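Local atomic coordinates of AP-4 complex accessory subunit Tepsin (Equus caballus, PDB entry 5WF1), a protein that probably associates with the adaptor-like complex AP-4 and may thereby take part in vesicular trafficking of proteins at the trans-Golgi network. Residues L102-L107 with K124-F129. Sequence-based numbering, arbitrary orientation.
Sequences LTRPRL and KILRHF
Leu107 sets its CD1 methyl against Ile125 CG2, at 3.8 Å, the two side chains crossing at about a right angle. With CG anti to its own carbonyl carbon (chi1 -72°), this leucine is turned toward helix 117-132, where CD1 also comes near Leu126 CA and meets the Phe129 ring obliquely, 4.1 Å from Phe129 CD2. Leu126 comes alongside at the base of Leu107, CB to CB at 4.1 Å, where the two backbones also come nearest, Leu107 CA to Leu126 CA at 6.1 Å. Its CD2 rests against the Leu107 carbonyl group, while CD1 brushes the aliphatic CG of Arg104. One turn back along 102-107, Thr103 places OG1 at the edge of the Phe129 ring, near its plane and 3.7 Å from CD2; this hydroxyl is hydrogen-bonded to Ile99 O, so the buried polar atom is satisfied within its own helix. No hydrogen bond joins the segments, whose axes run at 143°. The contact thus pairs helices 96-111 and 117-132, the last two of the modelled chain, in the Tepsin VHS/ENTH-like region, and helix 75-89 closes the same core, with Leu82 against Leu107 and Ile125 and Val85 against Phe129.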
ATOM      1  N   LEU A 102      -7.247   1.929  -8.421  1.00 17.90           N
ATOM      2  CA  LEU A 102      -7.546   2.180  -7.014  1.00 21.06           C
ATOM      3  C   LEU A 102      -6.558   3.140  -6.357  1.00 18.25           C
ATOM      4  O   LEU A 102      -6.954   3.904  -5.469  1.00 20.74           O
ATOM      5  CB  LEU A 102      -7.578   0.859  -6.237  1.00 20.63           C
ATOM      6  CG  LEU A 102      -8.737  -0.066  -6.608  1.00 25.49           C
ATOM      7  CD1 LEU A 102      -8.475  -1.478  -6.094  1.00 25.87           C
ATOM      8  CD2 LEU A 102     -10.095   0.503  -6.093  1.00 25.20           C
ATOM      9  N   THR A 103      -5.281   3.122  -6.754  1.00 20.07           N
ATOM     10  CA  THR A 103      -4.257   3.875  -6.021  1.00 19.92           C
ATOM     11  C   THR A 103      -3.861   5.192  -6.673  1.00 19.90           C
ATOM     12  O   THR A 103      -3.219   6.023  -6.016  1.00 19.24           O
ATOM     13  CB  THR A 103      -2.983   3.037  -5.846  1.00 15.96           C
ATOM     14  OG1 THR A 103      -2.433   2.736  -7.133  1.00 18.69           O
ATOM     15  CG2 THR A 103      -3.306   1.710  -5.104  1.00 21.83           C
ATOM     16  N   ARG A 104      -4.196   5.394  -7.938  1.00 19.36           N
ATOM     17  CA  ARG A 104      -3.716   6.573  -8.648  1.00 21.44           C
ATOM     18  C   ARG A 104      -4.032   7.895  -7.953  1.00 22.73           C
ATOM     19  O   ARG A 104      -3.125   8.740  -7.876  1.00 20.42           O
ATOM     20  CB  ARG A 104      -4.268   6.585 -10.079  1.00 22.56           C
ATOM     21  CG  ARG A 104      -3.930   7.875 -10.802  1.00 29.20           C
ATOM     22  CD  ARG A 104      -4.844   8.072 -11.986  1.00 31.26           C
ATOM     23  NE  ARG A 104      -4.358   7.359 -13.162  1.00 28.05           N
ATOM     24  CZ  ARG A 104      -4.923   6.260 -13.638  1.00 24.82           C
ATOM     25  NH1 ARG A 104      -5.976   5.741 -13.009  1.00 22.12           N
ATOM     26  NH2 ARG A 104      -4.438   5.682 -14.730  1.00 23.01           N
ATOM     27  N   PRO A 105      -5.238   8.146  -7.434  1.00 25.16           N
ATOM     28  CA  PRO A 105      -5.494   9.478  -6.847  1.00 25.83           C
ATOM     29  C   PRO A 105      -4.605   9.801  -5.659  1.00 26.61           C
ATOM     30  O   PRO A 105      -4.047  10.905  -5.581  1.00 20.68           O
ATOM     31  CB  PRO A 105      -6.977   9.403  -6.453  1.00 24.99           C
ATOM     32  CG  PRO A 105      -7.562   8.409  -7.398  1.00 26.55           C
ATOM     33  CD  PRO A 105      -6.485   7.359  -7.541  1.00 23.84           C
ATOM     34  N   ARG A 106      -4.464   8.872  -4.714  1.00 22.30           N
ATOM     35  CA  ARG A 106      -3.633   9.170  -3.559  1.00 23.42           C
ATOM     36  C   ARG A 106      -2.162   9.228  -3.949  1.00 22.18           C
ATOM     37  O   ARG A 106      -1.412  10.064  -3.434  1.00 19.36           O
ATOM     38  CB  ARG A 106      -3.859   8.141  -2.458  1.00 20.24           C
ATOM     39  CG  ARG A 106      -3.209   8.522  -1.144  1.00 23.69           C
ATOM     40  CD  ARG A 106      -3.613   9.960  -0.720  1.00 27.59           C
ATOM     41  NE  ARG A 106      -3.012  10.306   0.569  1.00 28.63           N
ATOM     42  CZ  ARG A 106      -2.695  11.541   0.961  1.00 30.91           C
ATOM     43  NH1 ARG A 106      -2.923  12.587   0.171  1.00 29.70           N
ATOM     44  NH2 ARG A 106      -2.139  11.726   2.152  1.00 30.40           N
ATOM     45  N   LEU A 107      -1.728   8.341  -4.850  1.00 20.49           N
ATOM     46  CA  LEU A 107      -0.327   8.360  -5.267  1.00 17.69           C
ATOM     47  C   LEU A 107      -0.003   9.652  -6.007  1.00 19.41           C
ATOM     48  O   LEU A 107       1.088  10.207  -5.846  1.00 17.88           O
ATOM     49  CB  LEU A 107      -0.013   7.153  -6.148  1.00 17.88           C
ATOM     50  CG  LEU A 107       0.055   5.786  -5.471  1.00 14.79           C
ATOM     51  CD1 LEU A 107       0.277   4.738  -6.562  1.00 17.80           C
ATOM     52  CD2 LEU A 107       1.201   5.766  -4.459  1.00 15.34           C
ATOM     53  N   LYS A 124       7.764   6.785  -7.593  1.00 17.59           N
ATOM     54  CA  LYS A 124       8.280   5.576  -8.232  1.00 20.73           C
ATOM     55  C   LYS A 124       7.185   4.533  -8.394  1.00 17.42           C
ATOM     56  O   LYS A 124       7.093   3.877  -9.438  1.00 18.07           O
ATOM     57  CB  LYS A 124       9.442   4.988  -7.419  1.00 17.26           C
ATOM     58  CG  LYS A 124      10.650   5.904  -7.282  1.00 24.71           C
ATOM     59  CD  LYS A 124      11.953   5.101  -7.097  1.00 26.39           C
ATOM     60  CE  LYS A 124      12.127   4.597  -5.673  1.00 29.36           C
ATOM     61  NZ  LYS A 124      13.566   4.201  -5.381  1.00 25.73           N
ATOM     62  N   ILE A 125       6.352   4.355  -7.366  1.00 17.42           N
ATOM     63  CA  ILE A 125       5.270   3.382  -7.452  1.00 16.61           C
ATOM     64  C   ILE A 125       4.298   3.776  -8.560  1.00 17.91           C
ATOM     65  O   ILE A 125       3.879   2.947  -9.372  1.00 17.20           O
ATOM     66  CB  ILE A 125       4.545   3.261  -6.102  1.00 16.73           C
ATOM     67  CG1 ILE A 125       5.457   2.647  -5.042  1.00 17.96           C
ATOM     68  CG2 ILE A 125       3.260   2.455  -6.278  1.00 16.63           C
ATOM     69  CD1 ILE A 125       4.889   2.737  -3.631  1.00 17.71           C
ATOM     70  N   LEU A 126       3.898   5.045  -8.585  1.00 17.99           N
ATOM     71  CA  LEU A 126       2.946   5.501  -9.595  1.00 17.23           C
ATOM     72  C   LEU A 126       3.513   5.346 -11.001  1.00 19.37           C
ATOM     73  O   LEU A 126       2.829   4.853 -11.907  1.00 17.52           O
ATOM     74  CB  LEU A 126       2.566   6.958  -9.325  1.00 17.73           C
ATOM     75  CG  LEU A 126       1.633   7.644 -10.325  1.00 23.02           C
ATOM     76  CD1 LEU A 126       0.352   6.843 -10.499  1.00 22.13           C
ATOM     77  CD2 LEU A 126       1.321   9.032  -9.807  1.00 22.79           C
ATOM     78  N   ARG A 127       4.774   5.746 -11.201  1.00 20.74           N
ATOM     79  CA  ARG A 127       5.384   5.612 -12.523  1.00 23.50           C
ATOM     80  C   ARG A 127       5.449   4.149 -12.956  1.00 19.57           C
ATOM     81  O   ARG A 127       5.254   3.832 -14.132  1.00 21.39           O
ATOM     82  CB  ARG A 127       6.781   6.233 -12.532  1.00 22.26           C
ATOM     83  CG  ARG A 127       6.818   7.732 -12.254  1.00 26.39           C
ATOM     84  CD  ARG A 127       6.263   8.547 -13.403  1.00 32.99           C
ATOM     85  NE  ARG A 127       4.840   8.840 -13.245  1.00 40.44           N
ATOM     86  CZ  ARG A 127       4.356   9.952 -12.703  1.00 39.77           C
ATOM     87  NH1 ARG A 127       5.181  10.892 -12.253  1.00 42.22           N
ATOM     88  NH2 ARG A 127       3.043  10.123 -12.611  1.00 39.99           N
ATOM     89  N   HIS A 128       5.698   3.246 -12.013  1.00 17.31           N
ATOM     90  CA  HIS A 128       5.769   1.822 -12.334  1.00 19.15           C
ATOM     91  C   HIS A 128       4.406   1.275 -12.757  1.00 23.12           C
ATOM     92  O   HIS A 128       4.294   0.556 -13.760  1.00 18.60           O
ATOM     93  CB  HIS A 128       6.305   1.053 -11.128  1.00 18.29           C
ATOM     94  CG  HIS A 128       6.410  -0.425 -11.347  1.00 22.35           C
ATOM     95  ND1 HIS A 128       7.454  -1.000 -12.038  1.00 25.85           N
ATOM     96  CD2 HIS A 128       5.605  -1.446 -10.964  1.00 24.38           C
ATOM     97  CE1 HIS A 128       7.286  -2.311 -12.075  1.00 26.89           C
ATOM     98  NE2 HIS A 128       6.173  -2.608 -11.428  1.00 26.56           N
ATOM     99  N   PHE A 129       3.360   1.581 -11.982  1.00 16.86           N
ATOM    100  CA  PHE A 129       2.016   1.131 -12.339  1.00 20.00           C
ATOM    101  C   PHE A 129       1.584   1.697 -13.696  1.00 21.71           C
ATOM    102  O   PHE A 129       1.004   0.984 -14.521  1.00 23.35           O
ATOM    103  CB  PHE A 129       1.017   1.539 -11.249  1.00 17.28           C
ATOM    104  CG  PHE A 129       1.190   0.811  -9.931  1.00 19.69           C
ATOM    105  CD1 PHE A 129       2.005  -0.311  -9.823  1.00 23.20           C
ATOM    106  CD2 PHE A 129       0.517   1.256  -8.798  1.00 20.19           C
ATOM    107  CE1 PHE A 129       2.161  -0.979  -8.603  1.00 21.29           C
ATOM    108  CE2 PHE A 129       0.655   0.591  -7.568  1.00 20.39           C
ATOM    109  CZ  PHE A 129       1.478  -0.528  -7.470  1.00 19.78           C
TER